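Local coordinates for protein ABC transporter permease (Klebsiella pneumoniae, PDB 5NUP) that is an outer-membrane lipoprotein of the MlaA family that probably binds phospholipids and takes part in moving them out of the outer membrane, at residues G81-I93 / D101-V113. Sequence-based numbering, arbitrary orientation.
Sequences GMVHFTRFFLNTI and DVAGMANPQLQRV
R87 and A103 bring the two backbones within 5.2 Å, CA to CA, where the short helix 102-106 crosses helix 81-93 at 113°, the axes 8.5 Å apart at their closest. The methyl of A103 is a knob in a hole formed by T86, R87, L90 and N91; its CB lies 3.7 Å from R87 CA. L110 spreads its two methyls over T86, CD1 coming 3.8 Å from T86 CG2, and its CD2 reaches V83 CG1, one turn before R87 on the long helix. L90 CD1 rests on the A103 side of this apolar patch.

The polar half belongs to R87. Its chain bends at chi3, carrying the guanidinium back over the returning loop, where NH1 gives a nearly straight bond to L110 O (2.9 Å, 169°), lying in both the carbonyl and the guanidinium planes. The same nitrogen forms a salt bridge with D101 OD1 at 2.8 Å, though the hydrogen bond within it is bent and weak; the carboxylate plane is turned 65° from the guanidinium. D101 is also the N-cap of helix 102-106, its OD1 taking a weak bond from G104 N, so R87 joins the start of this helix to the loop beyond it. R112 CA sits above one face of the guanidinium, toward its rim. Farther along, V113 CG1 meets the imidazole of H84 at its edge, 3.4 Å from CE1.

The N-capped helix and the chain after it thus fold back across helix 78-93 after a connection without helix or strand. Behind this, E65 at the start of helix 65-74 forms a salt bridge with R87 NE and a hydrogen bond with H84 ND1. N58 of helix 50-62 touches D101 and R112, while a chain of a different protein packs against V83 and T86 through aromatic contacts.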
loop_
_atom_site.group_PDB
_atom_site.type_symbol
_atom_site.label_atom_id
_atom_site.label_comp_id
_atom_site.label_asym_id
_atom_site.label_seq_id
_atom_site.Cartn_x
_atom_site.Cartn_y
_atom_site.Cartn_z
ATOM N N GLY F 81 16.344 -3.339 -40.228
ATOM C CA GLY F 81 16.195 -1.903 -40.041
ATOM C C GLY F 81 15.896 -1.515 -38.601
ATOM O O GLY F 81 16.526 -0.606 -38.059
ATOM N N MET F 82 14.942 -2.215 -37.942
ATOM C CA MET F 82 14.694 -1.894 -36.542
ATOM C C MET F 82 15.570 -2.689 -35.588
ATOM O O MET F 82 15.685 -2.291 -34.424
ATOM C CB MET F 82 13.234 -2.129 -36.083
ATOM C CG MET F 82 12.088 -1.809 -36.978
ATOM S SD MET F 82 11.990 -0.045 -37.324
ATOM C CE MET F 82 11.611 0.766 -35.766
ATOM N N VAL F 83 16.240 -3.752 -36.054
ATOM C CA VAL F 83 17.309 -4.343 -35.251
ATOM C C VAL F 83 18.335 -3.277 -34.921
ATOM O O VAL F 83 18.803 -3.166 -33.787
ATOM C CB VAL F 83 17.953 -5.527 -35.990
ATOM C CG1 VAL F 83 19.284 -5.869 -35.364
ATOM C CG2 VAL F 83 17.056 -6.726 -36.018
ATOM N N HIS F 84 18.660 -2.438 -35.891
ATOM C CA HIS F 84 19.619 -1.397 -35.586
ATOM C C HIS F 84 18.956 -0.184 -34.946
ATOM O O HIS F 84 19.612 0.535 -34.182
ATOM C CB HIS F 84 20.419 -1.046 -36.850
ATOM C CG HIS F 84 21.287 -2.173 -37.325
ATOM N ND1 HIS F 84 22.527 -2.431 -36.786
ATOM C CD2 HIS F 84 21.088 -3.123 -38.273
ATOM C CE1 HIS F 84 23.056 -3.484 -37.380
ATOM N NE2 HIS F 84 22.206 -3.923 -38.289
ATOM N N PHE F 85 17.649 -0.008 -35.127
ATOM C CA PHE F 85 16.943 0.945 -34.278
ATOM C C PHE F 85 17.001 0.509 -32.815
ATOM O O PHE F 85 17.259 1.327 -31.919
ATOM C CB PHE F 85 15.490 1.123 -34.717
ATOM C CG PHE F 85 14.675 1.930 -33.738
ATOM C CD1 PHE F 85 14.008 1.309 -32.687
ATOM C CD2 PHE F 85 14.612 3.314 -33.841
ATOM C CE1 PHE F 85 13.305 2.045 -31.779
ATOM C CE2 PHE F 85 13.885 4.060 -32.922
ATOM C CZ PHE F 85 13.242 3.427 -31.899
ATOM N N THR F 86 16.715 -0.774 -32.552
ATOM C CA THR F 86 16.716 -1.255 -31.175
ATOM C C THR F 86 18.096 -1.091 -30.571
ATOM O O THR F 86 18.237 -0.707 -29.405
ATOM C CB THR F 86 16.290 -2.728 -31.112
ATOM O OG1 THR F 86 15.029 -2.907 -31.783
ATOM C CG2 THR F 86 16.166 -3.191 -29.665
ATOM N N ARG F 87 19.130 -1.342 -31.372
ATOM C CA ARG F 87 20.490 -1.140 -30.893
ATOM C C ARG F 87 20.712 0.319 -30.519
ATOM O O ARG F 87 21.158 0.621 -29.413
ATOM C CB ARG F 87 21.498 -1.598 -31.956
ATOM C CG ARG F 87 21.818 -3.078 -31.901
ATOM C CD ARG F 87 23.116 -3.376 -32.593
ATOM N NE ARG F 87 24.151 -2.517 -32.036
ATOM C CZ ARG F 87 24.929 -2.835 -31.013
ATOM N NH1 ARG F 87 24.802 -4.002 -30.397
ATOM N NH2 ARG F 87 25.814 -1.956 -30.594
ATOM N N PHE F 88 20.338 1.244 -31.400
ATOM C CA PHE F 88 20.580 2.645 -31.091
ATOM C C PHE F 88 19.817 3.078 -29.846
ATOM O O PHE F 88 20.357 3.793 -28.994
ATOM C CB PHE F 88 20.230 3.536 -32.283
ATOM C CG PHE F 88 20.402 4.981 -31.993
ATOM C CD1 PHE F 88 21.657 5.495 -31.733
ATOM C CD2 PHE F 88 19.306 5.814 -31.921
ATOM C CE1 PHE F 88 21.811 6.839 -31.417
ATOM C CE2 PHE F 88 19.445 7.143 -31.614
ATOM C CZ PHE F 88 20.702 7.662 -31.367
ATOM N N PHE F 89 18.581 2.599 -29.684
ATOM C CA PHE F 89 17.711 3.128 -28.637
ATOM C C PHE F 89 18.097 2.567 -27.271
ATOM O O PHE F 89 18.361 3.326 -26.329
ATOM C CB PHE F 89 16.266 2.822 -29.013
ATOM C CG PHE F 89 15.308 2.806 -27.869
ATOM C CD1 PHE F 89 15.106 3.940 -27.081
ATOM C CD2 PHE F 89 14.530 1.679 -27.632
ATOM C CE1 PHE F 89 14.191 3.921 -26.054
ATOM C CE2 PHE F 89 13.606 1.662 -26.617
ATOM C CZ PHE F 89 13.438 2.781 -25.825
ATOM N N LEU F 90 18.228 1.244 -27.171
ATOM C CA LEU F 90 18.704 0.659 -25.926
ATOM C C LEU F 90 20.071 1.200 -25.530
ATOM O O LEU F 90 20.263 1.604 -24.376
ATOM C CB LEU F 90 18.751 -0.861 -26.065
ATOM C CG LEU F 90 17.431 -1.532 -26.439
ATOM C CD1 LEU F 90 17.575 -3.047 -26.324
ATOM C CD2 LEU F 90 16.313 -1.023 -25.525
ATOM N N ASN F 91 21.011 1.290 -26.482
ATOM C CA ASN F 91 22.386 1.631 -26.119
ATOM C C ASN F 91 22.557 3.110 -25.805
ATOM O O ASN F 91 23.430 3.463 -25.013
ATOM C CB ASN F 91 23.348 1.262 -27.239
ATOM C CG ASN F 91 23.523 -0.230 -27.401
ATOM O OD1 ASN F 91 24.066 -0.699 -28.415
ATOM N ND2 ASN F 91 23.058 -0.988 -26.421
ATOM N N THR F 92 21.786 3.994 -26.446
ATOM C CA THR F 92 21.885 5.418 -26.125
ATOM C C THR F 92 21.193 5.755 -24.803
ATOM O O THR F 92 21.658 6.623 -24.051
ATOM C CB THR F 92 21.338 6.268 -27.261
ATOM O OG1 THR F 92 21.997 5.884 -28.471
ATOM C CG2 THR F 92 21.632 7.721 -26.999
ATOM N N ILE F 93 20.033 5.158 -24.540
ATOM C CA ILE F 93 19.248 5.569 -23.384
ATOM C C ILE F 93 19.663 4.808 -22.128
ATOM O O ILE F 93 19.703 5.393 -21.044
ATOM C CB ILE F 93 17.748 5.380 -23.687
ATOM C CG1 ILE F 93 17.340 6.175 -24.937
ATOM C CG2 ILE F 93 16.904 5.766 -22.498
ATOM C CD1 ILE F 93 17.705 7.650 -24.887
ATOM N N ASP F 101 27.085 -1.782 -24.285
ATOM C CA ASP F 101 26.318 -2.470 -25.328
ATOM C C ASP F 101 25.155 -3.189 -24.650
ATOM O O ASP F 101 25.119 -4.414 -24.518
ATOM C CB ASP F 101 27.201 -3.431 -26.130
ATOM C CG ASP F 101 26.488 -4.009 -27.376
ATOM O OD1 ASP F 101 25.386 -3.530 -27.726
ATOM O OD2 ASP F 101 27.031 -4.942 -28.016
ATOM N N VAL F 102 24.142 -2.401 -24.291
ATOM C CA VAL F 102 22.984 -2.957 -23.606
ATOM C C VAL F 102 22.209 -3.878 -24.541
ATOM O O VAL F 102 21.858 -5.004 -24.171
ATOM C CB VAL F 102 22.095 -1.825 -23.051
ATOM C CG1 VAL F 102 20.814 -2.395 -22.425
ATOM C CG2 VAL F 102 22.868 -0.964 -22.051
ATOM N N ALA F 103 21.903 -3.402 -25.751
ATOM C CA ALA F 103 21.214 -4.243 -26.722
ATOM C C ALA F 103 21.951 -5.557 -26.936
ATOM O O ALA F 103 21.322 -6.604 -27.120
ATOM C CB ALA F 103 21.038 -3.504 -28.054
ATOM N N GLY F 104 23.290 -5.521 -26.926
ATOM C CA GLY F 104 24.054 -6.729 -27.214
ATOM C C GLY F 104 23.909 -7.819 -26.168
ATOM O O GLY F 104 23.700 -8.990 -26.507
ATOM N N MET F 105 23.962 -7.456 -24.886
ATOM C CA MET F 105 23.745 -8.459 -23.847
ATOM C C MET F 105 22.278 -8.802 -23.657
ATOM O O MET F 105 21.979 -9.851 -23.078
ATOM C CB MET F 105 24.366 -8.035 -22.515
ATOM C CG MET F 105 24.537 -6.554 -22.292
ATOM S SD MET F 105 25.606 -6.268 -20.855
ATOM C CE MET F 105 25.713 -4.491 -20.844
ATOM N N ALA F 106 21.367 -7.938 -24.120
ATOM C CA ALA F 106 19.937 -8.149 -23.914
ATOM C C ALA F 106 19.392 -9.281 -24.776
ATOM O O ALA F 106 18.431 -9.949 -24.379
ATOM C CB ALA F 106 19.170 -6.860 -24.204
ATOM N N ASN F 107 19.988 -9.525 -25.939
ATOM C CA ASN F 107 19.452 -10.516 -26.862
ATOM C C ASN F 107 20.476 -10.858 -27.936
ATOM O O ASN F 107 21.138 -9.965 -28.481
ATOM C CB ASN F 107 18.168 -10.013 -27.530
ATOM C CG ASN F 107 17.446 -11.104 -28.311
ATOM O OD1 ASN F 107 17.605 -12.293 -28.039
ATOM N ND2 ASN F 107 16.666 -10.702 -29.305
ATOM N N PRO F 108 20.664 -12.145 -28.226
ATOM C CA PRO F 108 21.541 -12.538 -29.341
ATOM C C PRO F 108 21.232 -11.856 -30.677
ATOM O O PRO F 108 22.157 -11.666 -31.473
ATOM C CB PRO F 108 21.324 -14.055 -29.425
ATOM C CG PRO F 108 20.886 -14.469 -28.040
ATOM C CD PRO F 108 20.435 -13.254 -27.281
ATOM N N GLN F 109 19.973 -11.531 -30.996
ATOM C CA GLN F 109 19.744 -10.916 -32.306
ATOM C C GLN F 109 20.048 -9.418 -32.352
ATOM O O GLN F 109 19.829 -8.807 -33.402
ATOM C CB GLN F 109 18.315 -11.138 -32.813
ATOM C CG GLN F 109 17.893 -12.583 -33.020
ATOM C CD GLN F 109 16.856 -13.022 -31.996
ATOM O OE1 GLN F 109 16.325 -12.208 -31.240
ATOM N NE2 GLN F 109 16.545 -14.312 -31.988
ATOM N N LEU F 110 20.576 -8.811 -31.295
ATOM C CA LEU F 110 20.895 -7.388 -31.347
ATOM C C LEU F 110 22.391 -7.128 -31.184
ATOM O O LEU F 110 22.794 -5.983 -30.928
ATOM C CB LEU F 110 20.116 -6.620 -30.271
ATOM C CG LEU F 110 18.606 -6.873 -30.300
ATOM C CD1 LEU F 110 17.950 -6.528 -28.963
ATOM C CD2 LEU F 110 17.913 -6.196 -31.485
ATOM N N GLN F 111 23.220 -8.159 -31.332
ATOM C CA GLN F 111 24.666 -8.000 -31.254
ATOM C C GLN F 111 25.139 -6.968 -32.253
ATOM O O GLN F 111 24.555 -6.805 -33.321
ATOM C CB GLN F 111 25.351 -9.324 -31.557
ATOM C CG GLN F 111 24.652 -10.430 -30.860
ATOM C CD GLN F 111 25.474 -11.133 -29.837
ATOM O OE1 GLN F 111 26.679 -11.326 -30.003
ATOM N NE2 GLN F 111 24.821 -11.541 -28.761
ATOM N N ARG F 112 26.233 -6.297 -31.913
ATOM C CA ARG F 112 26.787 -5.338 -32.844
ATOM C C ARG F 112 27.261 -6.088 -34.075
ATOM O O ARG F 112 27.703 -7.236 -33.983
ATOM C CB ARG F 112 27.973 -4.588 -32.244
ATOM C CG ARG F 112 28.650 -3.729 -33.283
ATOM C CD ARG F 112 30.105 -3.547 -33.075
ATOM N NE ARG F 112 30.373 -2.287 -32.420
ATOM C CZ ARG F 112 31.449 -2.074 -31.685
ATOM N NH1 ARG F 112 32.343 -3.041 -31.530
ATOM N NH2 ARG F 112 31.625 -0.907 -31.104
ATOM N N VAL F 113 27.101 -5.460 -35.237
ATOM C CA VAL F 113 27.564 -6.000 -36.507
ATOM C C VAL F 113 28.105 -4.815 -37.311
ATOM O O VAL F 113 27.872 -3.659 -36.951
ATOM C CB VAL F 113 26.403 -6.785 -37.174
ATOM C CG1 VAL F 113 25.454 -5.864 -37.917
ATOM C CG2 VAL F 113 26.925 -7.929 -38.014
#